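Local coordinates for protein guanine nucleotide exchange factor p115rhogef (Homo sapiens, PDB 1IAP) that acts as a guanine nucleotide exchange factor for Rho and carries an N-terminal RGS domain that probably engages G protein alpha subunits, at residues 10-15 / 182-187; 38-43 / 56-61; 136-139 / 144-147. One frame throughout, in Å; residues are numbered along the deposited sequence.

Contact 1 (10-15 / 182-187)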
ATOM      1  N   GLN A  10     -11.732   2.751   0.614  1.00 26.49           N
ATOM      2  CA  GLN A  10     -12.450   1.701   1.331  1.00 27.96           C
ATOM      3  C   GLN A  10     -11.571   0.518   1.740  1.00 30.87           C
ATOM      4  O   GLN A  10     -11.709   0.000   2.847  1.00 37.71           O
ATOM      5  CB  GLN A  10     -13.632   1.206   0.500  1.00 36.98           C
ATOM      6  CG  GLN A  10     -14.681   2.275   0.247  1.00 49.02           C
ATOM      7  CD  GLN A  10     -15.789   1.805  -0.666  1.00 53.38           C
ATOM      8  OE1 GLN A  10     -16.688   1.074  -0.248  1.00 59.01           O
ATOM      9  NE2 GLN A  10     -15.734   2.227  -1.923  1.00 60.59           N
ATOM     10  N   VAL A  11     -10.654   0.108   0.867  1.00 25.03           N
ATOM     11  CA  VAL A  11      -9.780  -1.031   1.166  1.00 24.80           C
ATOM     12  C   VAL A  11      -8.583  -0.715   2.073  1.00 28.46           C
ATOM     13  O   VAL A  11      -8.133  -1.575   2.831  1.00 21.10           O
ATOM     14  CB  VAL A  11      -9.275  -1.716  -0.139  1.00 19.09           C
ATOM     15  CG1 VAL A  11      -8.188  -0.885  -0.817  1.00 27.36           C
ATOM     16  CG2 VAL A  11      -8.786  -3.126   0.161  1.00 21.98           C
ATOM     17  N   LYS A  12      -8.109   0.529   2.039  1.00 23.99           N
ATOM     18  CA  LYS A  12      -6.951   0.932   2.836  1.00 27.38           C
ATOM     19  C   LYS A  12      -7.117   0.720   4.343  1.00 24.67           C
ATOM     20  O   LYS A  12      -6.128   0.649   5.067  1.00 25.24           O
ATOM     21  CB  LYS A  12      -6.601   2.402   2.562  1.00 29.88           C
ATOM     22  CG  LYS A  12      -7.585   3.388   3.170  1.00 34.35           C
ATOM     23  CD  LYS A  12      -7.168   4.835   2.957  1.00 39.08           C
ATOM     24  CE  LYS A  12      -8.060   5.761   3.773  1.00 46.39           C
ATOM     25  NZ  LYS A  12      -7.758   7.198   3.544  1.00 48.53           N
ATOM     26  N   ARG A  13      -8.365   0.612   4.799  1.00 21.49           N
ATOM     27  CA  ARG A  13      -8.679   0.427   6.215  1.00 29.42           C
ATOM     28  C   ARG A  13      -9.010  -1.013   6.604  1.00 26.00           C
ATOM     29  O   ARG A  13      -9.171  -1.314   7.785  1.00 26.40           O
ATOM     30  CB  ARG A  13      -9.859   1.322   6.598  1.00 32.10           C
ATOM     31  CG  ARG A  13      -9.711   2.761   6.142  1.00 53.38           C
ATOM     32  CD  ARG A  13     -10.949   3.584   6.442  1.00 65.90           C
ATOM     33  NE  ARG A  13     -10.831   4.943   5.919  1.00 78.26           N
ATOM     34  CZ  ARG A  13     -11.848   5.790   5.789  1.00 81.36           C
ATOM     35  NH1 ARG A  13     -13.071   5.423   6.150  1.00 78.36           N
ATOM     36  NH2 ARG A  13     -11.645   6.999   5.282  1.00 85.23           N
ATOM     37  N   ARG A  14      -9.124  -1.897   5.615  1.00 25.59           N
ATOM     38  CA  ARG A  14      -9.462  -3.302   5.858  1.00 18.89           C
ATOM     39  C   ARG A  14      -8.224  -4.155   5.585  1.00 14.09           C
ATOM     40  O   ARG A  14      -7.981  -4.578   4.454  1.00 20.55           O
ATOM     41  CB  ARG A  14     -10.616  -3.705   4.941  1.00 16.01           C
ATOM     42  CG  ARG A  14     -11.724  -2.638   4.848  1.00 31.93           C
ATOM     43  CD  ARG A  14     -12.899  -2.880   5.794  1.00 19.57           C
ATOM     44  NE  ARG A  14     -12.534  -2.930   7.209  1.00 30.85           N
ATOM     45  CZ  ARG A  14     -12.411  -1.865   7.997  1.00 32.56           C
ATOM     46  NH1 ARG A  14     -12.615  -0.645   7.518  1.00 24.55           N
ATOM     47  NH2 ARG A  14     -12.113  -2.024   9.279  1.00 33.47           N
ATOM     48  N   PRO A  15      -7.459  -4.468   6.644  1.00 20.05           N
ATOM     49  CA  PRO A  15      -6.225  -5.258   6.573  1.00 12.39           C
ATOM     50  C   PRO A  15      -6.258  -6.592   5.836  1.00 11.39           C
ATOM     51  O   PRO A  15      -5.357  -6.873   5.048  1.00 12.75           O
ATOM     52  CB  PRO A  15      -5.816  -5.394   8.045  1.00 19.62           C
ATOM     53  CG  PRO A  15      -7.122  -5.338   8.770  1.00 21.40           C
ATOM     54  CD  PRO A  15      -7.872  -4.261   8.047  1.00 14.87           C
ATOM     55  N   GLY A 182       4.812  -4.657   4.968  1.00 16.16           N
ATOM     56  CA  GLY A 182       5.002  -4.790   6.402  1.00 21.33           C
ATOM     57  C   GLY A 182       4.831  -3.468   7.125  1.00 25.01           C
ATOM     58  O   GLY A 182       4.137  -3.386   8.143  1.00 25.37           O
ATOM     59  N   LEU A 183       5.416  -2.415   6.560  1.00 23.47           N
ATOM     60  CA  LEU A 183       5.343  -1.085   7.147  1.00 22.32           C
ATOM     61  C   LEU A 183       3.909  -0.592   7.286  1.00 24.75           C
ATOM     62  O   LEU A 183       3.502  -0.130   8.354  1.00 20.23           O
ATOM     63  CB  LEU A 183       6.166  -0.090   6.318  1.00 25.42           C
ATOM     64  CG  LEU A 183       6.343   1.319   6.894  1.00 26.16           C
ATOM     65  CD1 LEU A 183       7.123   1.241   8.201  1.00 29.56           C
ATOM     66  CD2 LEU A 183       7.082   2.192   5.894  1.00 29.41           C
ATOM     67  N   TYR A 184       3.129  -0.726   6.221  1.00 18.14           N
ATOM     68  CA  TYR A 184       1.751  -0.269   6.245  1.00 17.45           C
ATOM     69  C   TYR A 184       0.844  -1.129   7.128  1.00 17.72           C
ATOM     70  O   TYR A 184      -0.060  -0.610   7.785  1.00 21.20           O
ATOM     71  CB  TYR A 184       1.180  -0.179   4.825  1.00 16.98           C
ATOM     72  CG  TYR A 184      -0.178   0.480   4.795  1.00 19.43           C
ATOM     73  CD1 TYR A 184      -0.300   1.867   4.872  1.00 17.94           C
ATOM     74  CD2 TYR A 184      -1.341  -0.279   4.742  1.00 21.96           C
ATOM     75  CE1 TYR A 184      -1.551   2.482   4.907  1.00 22.77           C
ATOM     76  CE2 TYR A 184      -2.598   0.328   4.774  1.00 20.56           C
ATOM     77  CZ  TYR A 184      -2.691   1.704   4.856  1.00 23.67           C
ATOM     78  OH  TYR A 184      -3.925   2.304   4.881  1.00 24.42           O
ATOM     79  N   MET A 185       1.063  -2.441   7.121  1.00 17.24           N
ATOM     80  CA  MET A 185       0.252  -3.345   7.938  1.00 15.74           C
ATOM     81  C   MET A 185       0.444  -3.030   9.422  1.00 20.52           C
ATOM     82  O   MET A 185      -0.502  -3.064  10.203  1.00 15.82           O
ATOM     83  CB  MET A 185       0.610  -4.807   7.647  1.00 22.18           C
ATOM     84  CG  MET A 185      -0.028  -5.365   6.372  1.00 13.78           C
ATOM     85  SD  MET A 185      -1.862  -5.412   6.485  1.00 24.38           S
ATOM     86  CE  MET A 185      -2.317  -4.824   4.827  1.00 17.62           C
ATOM     87  N   ARG A 186       1.673  -2.695   9.793  1.00 19.86           N
ATOM     88  CA  ARG A 186       2.008  -2.344  11.172  1.00 24.72           C
ATOM     89  C   ARG A 186       1.202  -1.100  11.564  1.00 30.68           C
ATOM     90  O   ARG A 186       0.764  -0.963  12.704  1.00 28.63           O
ATOM     91  CB  ARG A 186       3.503  -2.063  11.253  1.00 27.71           C
ATOM     92  CG  ARG A 186       4.106  -2.081  12.636  1.00 43.16           C
ATOM     93  CD  ARG A 186       5.621  -2.082  12.510  1.00 50.47           C
ATOM     94  NE  ARG A 186       6.075  -3.206  11.691  1.00 50.33           N
ATOM     95  CZ  ARG A 186       6.951  -3.117  10.692  1.00 51.21           C
ATOM     96  NH1 ARG A 186       7.492  -1.948  10.368  1.00 52.23           N
ATOM     97  NH2 ARG A 186       7.274  -4.204  10.006  1.00 51.71           N
ATOM     98  N   HIS A 187       0.964  -0.232  10.580  1.00 28.98           N
ATOM     99  CA  HIS A 187       0.194   0.994  10.767  1.00 31.97           C
ATOM    100  C   HIS A 187      -1.277   0.665  11.049  1.00 32.41           C
ATOM    101  O   HIS A 187      -1.984   1.436  11.696  1.00 28.31           O
ATOM    102  CB  HIS A 187       0.312   1.868   9.515  1.00 29.29           C
ATOM    103  CG  HIS A 187      -0.465   3.144   9.585  1.00 29.10           C
ATOM    104  ND1 HIS A 187      -1.671   3.317   8.942  1.00 32.36           N
ATOM    105  CD2 HIS A 187      -0.201   4.316  10.210  1.00 31.30           C
ATOM    106  CE1 HIS A 187      -2.116   4.540   9.167  1.00 36.00           C
ATOM    107  NE2 HIS A 187      -1.242   5.166   9.934  1.00 34.00           N
TER
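With CG of Tyr184 set anti to its own nitrogen (chi1 -172°), the phenol reaches straight out from the helix toward Lys12, whereas the chain of Met185 is bent at chi2 and chi3, which brings its CE methyl near Pro15. The tyrosine makes the polar half of the contact. Its OH donates to the backbone O of Lys12 at 2.8 Å, and that oxygen lies at the edge of the ring, in its plane, off to the CE2 side of the hydroxyl. At the acceptor the C=O...donor angle is 125°, and the hydroxyl is tilted 34° out of the carbonyl plane. Lys12 CB packs against the same hydroxyl, 3.5 Å from Tyr184 OH, while the extended remainder of the lysine leads away to a salt bridge with Asp41. The accepting carbonyl belongs to a type I beta turn, Val11 to Arg14, closed by Arg14 N to Val11 O at 3.0 Å. In this all-helical RGS-like domain, that turn links helix 8-11 to helix 15-28, and Arg14 is the N-cap residue of the second. The contact therefore ties the N-terminal turn to the last helix, 171-187, with 166 residues between the two segments. A phenylalanine in place of Tyr184 would probably leave the backbone carbonyl of Lys12, a buried residue, without this donor. The apolar half is looser. Met185 CE comes to 3.7 Å from Pro15 O, and Met185 SD stands 4.3 Å from Pro15 CB. Leu18 of helix 15-28 touches both Tyr184 and Met185, and Ala153 and Leu157 of helix 142-162 pack on Pro15 and Met185 respectively.

Contact 2 (38-43 / 56-61)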
ATOM      1  N   LEU A  38      -0.576   3.874  -0.339  1.00 20.74           N
ATOM      2  CA  LEU A  38      -0.780   3.443   1.043  1.00 18.43           C
ATOM      3  C   LEU A  38       0.179   4.173   1.987  1.00 21.09           C
ATOM      4  O   LEU A  38      -0.225   4.638   3.051  1.00 23.03           O
ATOM      5  CB  LEU A  38      -0.599   1.923   1.166  1.00 20.45           C
ATOM      6  CG  LEU A  38      -1.530   1.030   0.338  1.00 26.19           C
ATOM      7  CD1 LEU A  38      -1.188  -0.455   0.556  1.00 23.05           C
ATOM      8  CD2 LEU A  38      -2.981   1.298   0.709  1.00 21.49           C
ATOM      9  N   HIS A  39       1.443   4.299   1.583  1.00 20.82           N
ATOM     10  CA  HIS A  39       2.430   4.978   2.418  1.00 26.30           C
ATOM     11  C   HIS A  39       2.159   6.476   2.517  1.00 25.98           C
ATOM     12  O   HIS A  39       2.467   7.106   3.532  1.00 25.29           O
ATOM     13  CB  HIS A  39       3.842   4.727   1.900  1.00 21.69           C
ATOM     14  CG  HIS A  39       4.362   3.358   2.211  1.00 20.34           C
ATOM     15  ND1 HIS A  39       5.705   3.084   2.329  1.00 26.83           N
ATOM     16  CD2 HIS A  39       3.717   2.187   2.431  1.00 20.56           C
ATOM     17  CE1 HIS A  39       5.869   1.801   2.606  1.00 26.13           C
ATOM     18  NE2 HIS A  39       4.676   1.236   2.673  1.00 17.75           N
ATOM     19  N   ALA A  40       1.568   7.035   1.466  1.00 19.86           N
ATOM     20  CA  ALA A  40       1.236   8.457   1.425  1.00 22.87           C
ATOM     21  C   ALA A  40       0.116   8.748   2.414  1.00 26.59           C
ATOM     22  O   ALA A  40       0.101   9.795   3.061  1.00 28.38           O
ATOM     23  CB  ALA A  40       0.813   8.855   0.024  1.00 25.54           C
ATOM     24  N   ASP A  41      -0.816   7.807   2.531  1.00 24.81           N
ATOM     25  CA  ASP A  41      -1.935   7.947   3.448  1.00 25.35           C
ATOM     26  C   ASP A  41      -1.414   7.849   4.879  1.00 27.49           C
ATOM     27  O   ASP A  41      -1.845   8.584   5.767  1.00 31.08           O
ATOM     28  CB  ASP A  41      -2.962   6.845   3.192  1.00 32.53           C
ATOM     29  CG  ASP A  41      -4.244   7.058   3.967  1.00 36.05           C
ATOM     30  OD1 ASP A  41      -4.349   6.544   5.098  1.00 31.25           O
ATOM     31  OD2 ASP A  41      -5.138   7.754   3.444  1.00 37.87           O
ATOM     32  N   MET A  42      -0.488   6.920   5.079  1.00 29.04           N
ATOM     33  CA  MET A  42       0.144   6.674   6.368  1.00 35.92           C
ATOM     34  C   MET A  42       0.891   7.928   6.828  1.00 40.68           C
ATOM     35  O   MET A  42       0.899   8.257   8.017  1.00 40.83           O
ATOM     36  CB  MET A  42       1.098   5.482   6.228  1.00 34.16           C
ATOM     37  CG  MET A  42       1.963   5.171   7.431  1.00 37.32           C
ATOM     38  SD  MET A  42       2.778   3.571   7.200  1.00 40.00           S
ATOM     39  CE  MET A  42       3.964   3.990   5.953  1.00 42.25           C
ATOM     40  N   LEU A  43       1.489   8.631   5.868  1.00 39.28           N
ATOM     41  CA  LEU A  43       2.232   9.864   6.131  1.00 44.41           C
ATOM     42  C   LEU A  43       1.306  10.961   6.642  1.00 44.39           C
ATOM     43  O   LEU A  43       1.685  11.755   7.506  1.00 37.41           O
ATOM     44  CB  LEU A  43       2.923  10.348   4.854  1.00 39.89           C
ATOM     45  CG  LEU A  43       4.421  10.087   4.698  1.00 50.94           C
ATOM     46  CD1 LEU A  43       4.743   8.618   4.919  1.00 60.05           C
ATOM     47  CD2 LEU A  43       4.861  10.534   3.316  1.00 55.12           C
ATOM     48  N   LEU A  56      11.038  11.377   3.653  1.00 24.89           N
ATOM     49  CA  LEU A  56      12.343  11.091   3.070  1.00 24.96           C
ATOM     50  C   LEU A  56      12.397   9.621   2.655  1.00 25.91           C
ATOM     51  O   LEU A  56      12.908   9.294   1.586  1.00 27.96           O
ATOM     52  CB  LEU A  56      13.466  11.402   4.066  1.00 31.05           C
ATOM     53  CG  LEU A  56      13.519  12.834   4.616  1.00 40.71           C
ATOM     54  CD1 LEU A  56      14.673  12.965   5.601  1.00 42.63           C
ATOM     55  CD2 LEU A  56      13.672  13.834   3.488  1.00 32.32           C
ATOM     56  N   ASP A  57      11.839   8.748   3.494  1.00 19.68           N
ATOM     57  CA  ASP A  57      11.801   7.310   3.203  1.00 23.86           C
ATOM     58  C   ASP A  57      10.909   7.088   1.983  1.00 17.85           C
ATOM     59  O   ASP A  57      11.239   6.305   1.090  1.00 26.50           O
ATOM     60  CB  ASP A  57      11.227   6.528   4.392  1.00 25.33           C
ATOM     61  CG  ASP A  57      12.134   6.543   5.611  1.00 34.33           C
ATOM     62  OD1 ASP A  57      13.342   6.842   5.483  1.00 42.61           O
ATOM     63  OD2 ASP A  57      11.628   6.232   6.710  1.00 40.62           O
ATOM     64  N   PHE A  58       9.776   7.784   1.974  1.00 21.15           N
ATOM     65  CA  PHE A  58       8.805   7.718   0.887  1.00 27.05           C
ATOM     66  C   PHE A  58       9.506   8.154  -0.397  1.00 25.21           C
ATOM     67  O   PHE A  58       9.311   7.549  -1.450  1.00 24.03           O
ATOM     68  CB  PHE A  58       7.621   8.637   1.211  1.00 24.41           C
ATOM     69  CG  PHE A  58       6.599   8.750   0.112  1.00 26.56           C
ATOM     70  CD1 PHE A  58       5.495   7.903   0.084  1.00 24.04           C
ATOM     71  CD2 PHE A  58       6.700   9.752  -0.855  1.00 26.35           C
ATOM     72  CE1 PHE A  58       4.502   8.049  -0.886  1.00 26.77           C
ATOM     73  CE2 PHE A  58       5.711   9.906  -1.831  1.00 30.94           C
ATOM     74  CZ  PHE A  58       4.608   9.052  -1.843  1.00 29.58           C
ATOM     75  N   TYR A  59      10.331   9.197  -0.295  1.00 20.87           N
ATOM     76  CA  TYR A  59      11.080   9.689  -1.442  1.00 19.40           C
ATOM     77  C   TYR A  59      12.042   8.622  -1.950  1.00 23.44           C
ATOM     78  O   TYR A  59      12.036   8.280  -3.132  1.00 18.35           O
ATOM     79  CB  TYR A  59      11.859  10.965  -1.076  1.00 22.17           C
ATOM     80  CG  TYR A  59      12.858  11.392  -2.121  1.00 22.81           C
ATOM     81  CD1 TYR A  59      12.460  12.114  -3.247  1.00 29.13           C
ATOM     82  CD2 TYR A  59      14.206  11.042  -2.006  1.00 25.82           C
ATOM     83  CE1 TYR A  59      13.383  12.470  -4.237  1.00 28.39           C
ATOM     84  CE2 TYR A  59      15.128  11.389  -2.983  1.00 32.86           C
ATOM     85  CZ  TYR A  59      14.713  12.102  -4.093  1.00 29.36           C
ATOM     86  OH  TYR A  59      15.632  12.439  -5.058  1.00 36.68           O
ATOM     87  N   HIS A  60      12.845   8.068  -1.042  1.00 16.76           N
ATOM     88  CA  HIS A  60      13.824   7.057  -1.416  1.00 24.17           C
ATOM     89  C   HIS A  60      13.222   5.760  -1.955  1.00 21.64           C
ATOM     90  O   HIS A  60      13.832   5.089  -2.782  1.00 22.05           O
ATOM     91  CB  HIS A  60      14.764   6.771  -0.243  1.00 29.64           C
ATOM     92  CG  HIS A  60      15.684   7.909   0.077  1.00 37.65           C
ATOM     93  ND1 HIS A  60      16.662   8.341  -0.793  1.00 37.36           N
ATOM     94  CD2 HIS A  60      15.754   8.723   1.157  1.00 42.42           C
ATOM     95  CE1 HIS A  60      17.292   9.376  -0.265  1.00 42.76           C
ATOM     96  NE2 HIS A  60      16.759   9.628   0.918  1.00 45.65           N
ATOM     97  N   SER A  61      12.014   5.436  -1.508  1.00 19.95           N
ATOM     98  CA  SER A  61      11.331   4.219  -1.933  1.00 22.71           C
ATOM     99  C   SER A  61      10.538   4.320  -3.234  1.00 28.40           C
ATOM    100  O   SER A  61      10.524   3.372  -4.025  1.00 22.65           O
ATOM    101  CB  SER A  61      10.385   3.727  -0.830  1.00 24.72           C
ATOM    102  OG  SER A  61      11.097   3.255   0.299  1.00 26.55           O
TER
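Phe58 is the residue of 56-61 that meets helix 38-43, and its ring is touched from three positions there. At Phe58, CG lies anti to the backbone N (chi1 175°), which carries the ring out from its helix into the space between the two. Leu43 meets the root of the side chain, with Leu43 CD2 4.0 Å from Phe58 CB, and the two side chains run at a slant to one another. His39 sits at the ring's edge, near its plane, with its CB 4.0 Å from Phe58 CD1. Further out, the methyl of Ala40 comes to 3.9 Å from Phe58 CE1. The imidazole of His39 turns elsewhere, giving a hydrogen bond through NE2 to Ala180 O. No hydrogen bond spans the pair, so apolar packing joins His39, Ala40, Leu43 and Phe58, all buried. The axes of the two short helical segments are antiparallel (169°) and approach to 10.7 Å; helices 32-43 and 48-63 follow each other in the chain, forming an antiparallel helix pair. Beyond the pair, Val98, Val101 and Val102 of helix 91-103 pack on Ala40 and Phe58, while Leu183 of helix 171-187 lies against His39 and Met42.

Contact 3 (136-139 / 144-147)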
ATOM      1  N   ALA A 136     -19.228 -13.544   7.971  1.00 15.04           N
ATOM      2  CA  ALA A 136     -20.120 -14.068   8.990  1.00 17.92           C
ATOM      3  C   ALA A 136     -19.825 -13.549  10.389  1.00 17.91           C
ATOM      4  O   ALA A 136     -20.563 -13.853  11.322  1.00 15.70           O
ATOM      5  CB  ALA A 136     -20.075 -15.604   8.976  1.00 19.49           C
ATOM      6  N   TRP A 137     -18.789 -12.727  10.531  1.00 18.89           N
ATOM      7  CA  TRP A 137     -18.410 -12.234  11.855  1.00 16.29           C
ATOM      8  C   TRP A 137     -18.388 -10.731  12.102  1.00 20.68           C
ATOM      9  O   TRP A 137     -17.791 -10.286  13.085  1.00 20.78           O
ATOM     10  CB  TRP A 137     -17.057 -12.841  12.263  1.00 21.14           C
ATOM     11  CG  TRP A 137     -17.137 -14.319  12.443  1.00 21.42           C
ATOM     12  CD1 TRP A 137     -16.835 -15.281  11.517  1.00 19.54           C
ATOM     13  CD2 TRP A 137     -17.641 -15.009  13.590  1.00 19.08           C
ATOM     14  NE1 TRP A 137     -17.138 -16.526  12.013  1.00 20.21           N
ATOM     15  CE2 TRP A 137     -17.634 -16.389  13.285  1.00 26.05           C
ATOM     16  CE3 TRP A 137     -18.106 -14.594  14.847  1.00 24.22           C
ATOM     17  CZ2 TRP A 137     -18.070 -17.361  14.192  1.00 20.77           C
ATOM     18  CZ3 TRP A 137     -18.540 -15.558  15.750  1.00 16.58           C
ATOM     19  CH2 TRP A 137     -18.519 -16.928  15.414  1.00 18.79           C
ATOM     20  N   VAL A 138     -19.033  -9.950  11.236  1.00 17.49           N
ATOM     21  CA  VAL A 138     -19.078  -8.492  11.409  1.00 19.13           C
ATOM     22  C   VAL A 138     -19.590  -8.126  12.814  1.00 20.66           C
ATOM     23  O   VAL A 138     -19.039  -7.244  13.476  1.00 18.15           O
ATOM     24  CB  VAL A 138     -19.968  -7.824  10.334  1.00 17.97           C
ATOM     25  CG1 VAL A 138     -20.055  -6.315  10.574  1.00 17.12           C
ATOM     26  CG2 VAL A 138     -19.395  -8.092   8.949  1.00 14.02           C
ATOM     27  N   GLY A 139     -20.646  -8.812  13.245  1.00 21.29           N
ATOM     28  CA  GLY A 139     -21.216  -8.606  14.565  1.00 20.24           C
ATOM     29  C   GLY A 139     -21.738  -7.224  14.910  1.00 20.14           C
ATOM     30  O   GLY A 139     -21.997  -6.397  14.034  1.00 18.91           O
ATOM     31  N   SER A 144     -14.177  -5.762  18.117  1.00 22.86           N
ATOM     32  CA  SER A 144     -13.962  -7.198  18.086  1.00 19.83           C
ATOM     33  C   SER A 144     -13.842  -7.661  16.639  1.00 24.01           C
ATOM     34  O   SER A 144     -13.090  -8.586  16.342  1.00 23.68           O
ATOM     35  CB  SER A 144     -15.104  -7.942  18.789  1.00 33.45           C
ATOM     36  OG  SER A 144     -16.315  -7.844  18.059  1.00 46.18           O
ATOM     37  N   TYR A 145     -14.599  -7.030  15.742  1.00 20.55           N
ATOM     38  CA  TYR A 145     -14.533  -7.392  14.332  1.00 16.55           C
ATOM     39  C   TYR A 145     -13.186  -6.962  13.772  1.00 20.33           C
ATOM     40  O   TYR A 145     -12.550  -7.707  13.029  1.00 17.61           O
ATOM     41  CB  TYR A 145     -15.648  -6.732  13.515  1.00 19.27           C
ATOM     42  CG  TYR A 145     -15.531  -7.056  12.038  1.00 13.64           C
ATOM     43  CD1 TYR A 145     -15.376  -6.050  11.090  1.00 20.76           C
ATOM     44  CD2 TYR A 145     -15.545  -8.382  11.595  1.00 25.09           C
ATOM     45  CE1 TYR A 145     -15.232  -6.358   9.726  1.00 15.33           C
ATOM     46  CE2 TYR A 145     -15.407  -8.699  10.237  1.00 19.79           C
ATOM     47  CZ  TYR A 145     -15.248  -7.682   9.312  1.00 19.08           C
ATOM     48  OH  TYR A 145     -15.096  -7.994   7.978  1.00 20.74           O
ATOM     49  N   GLU A 146     -12.772  -5.746  14.117  1.00 18.54           N
ATOM     50  CA  GLU A 146     -11.494  -5.228  13.656  1.00 23.68           C
ATOM     51  C   GLU A 146     -10.365  -6.138  14.107  1.00 20.93           C
ATOM     52  O   GLU A 146      -9.414  -6.357  13.361  1.00 23.78           O
ATOM     53  CB  GLU A 146     -11.270  -3.802  14.163  1.00 21.18           C
ATOM     54  CG  GLU A 146     -12.163  -2.771  13.491  1.00 33.38           C
ATOM     55  CD  GLU A 146     -12.004  -1.378  14.071  1.00 37.51           C
ATOM     56  OE1 GLU A 146     -11.463  -1.244  15.192  1.00 45.43           O
ATOM     57  OE2 GLU A 146     -12.433  -0.411  13.406  1.00 38.44           O
ATOM     58  N   ALA A 147     -10.488  -6.699  15.312  1.00 24.07           N
ATOM     59  CA  ALA A 147      -9.468  -7.607  15.841  1.00 24.01           C
ATOM     60  C   ALA A 147      -9.388  -8.870  14.979  1.00 27.34           C
ATOM     61  O   ALA A 147      -8.298  -9.377  14.717  1.00 20.00           O
ATOM     62  CB  ALA A 147      -9.760  -7.967  17.294  1.00 24.55           C
TER
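Val138 lays its CA over one face of the Tyr145 ring, 3.9 Å from the centroid and 26° off the ring normal, a CH-pi contact made by the backbone rather than by the end of the side chain. The point of approach is displaced toward the rim, on the side of Tyr145 CD2. Val138 CB points away from the helix, yet CG2, set beside the valine's own nitrogen, still reaches 4.2 Å from Tyr145 CZ. Two peptide oxygens complete the first shell. Trp137 O approaches the ring obliquely, 3.3 Å from Tyr145 CD2, and Val138 O lies 3.4 Å from Tyr145 CB; neither is part of a hydrogen bond between the segments. What places the ring is chi1 of Tyr145 at 177°, which throws the phenol out from the helix, against the loop. On the loop side, Gly139 follows with a positive phi of 60°, a conformation that favours glycine, as the chain turns toward helix 142-162. At the start of that helix, Ser144 OG hydrogen-bonds to Asp141 O. Tyr145 is buried, while Trp137 and Val138 are exposed, so the loop forms the outer layer of the contact. The geometry is that of a short interhelical connection between helices 128-135 and 142-162, folded back onto an aromatic residue in the first turn of the helix it leads into.

Overall arrangement
Contacts 1 and 2 adjoin, with centres 13 Å apart, and are bridged by a salt bridge, Lys12 NZ to Asp41 OD2 at 2.7 Å. Helix 171-187 also packs on helix 32-43 there: Tyr184 CE1 lies 3.1 Å from Leu38 O. Contact 3 lies farther out, its centre 23 Å from that of the chain against 7 Å for contact 1. It reaches contact 1, about 17 Å away between centres, through Arg14 and Glu146, whereas contact 2, about 30 Å off, stays on the opposite side of the chain's centre. Contact 1 joins segments near both ends of the modelled chain, and the segments of the other two fall between them in sequence.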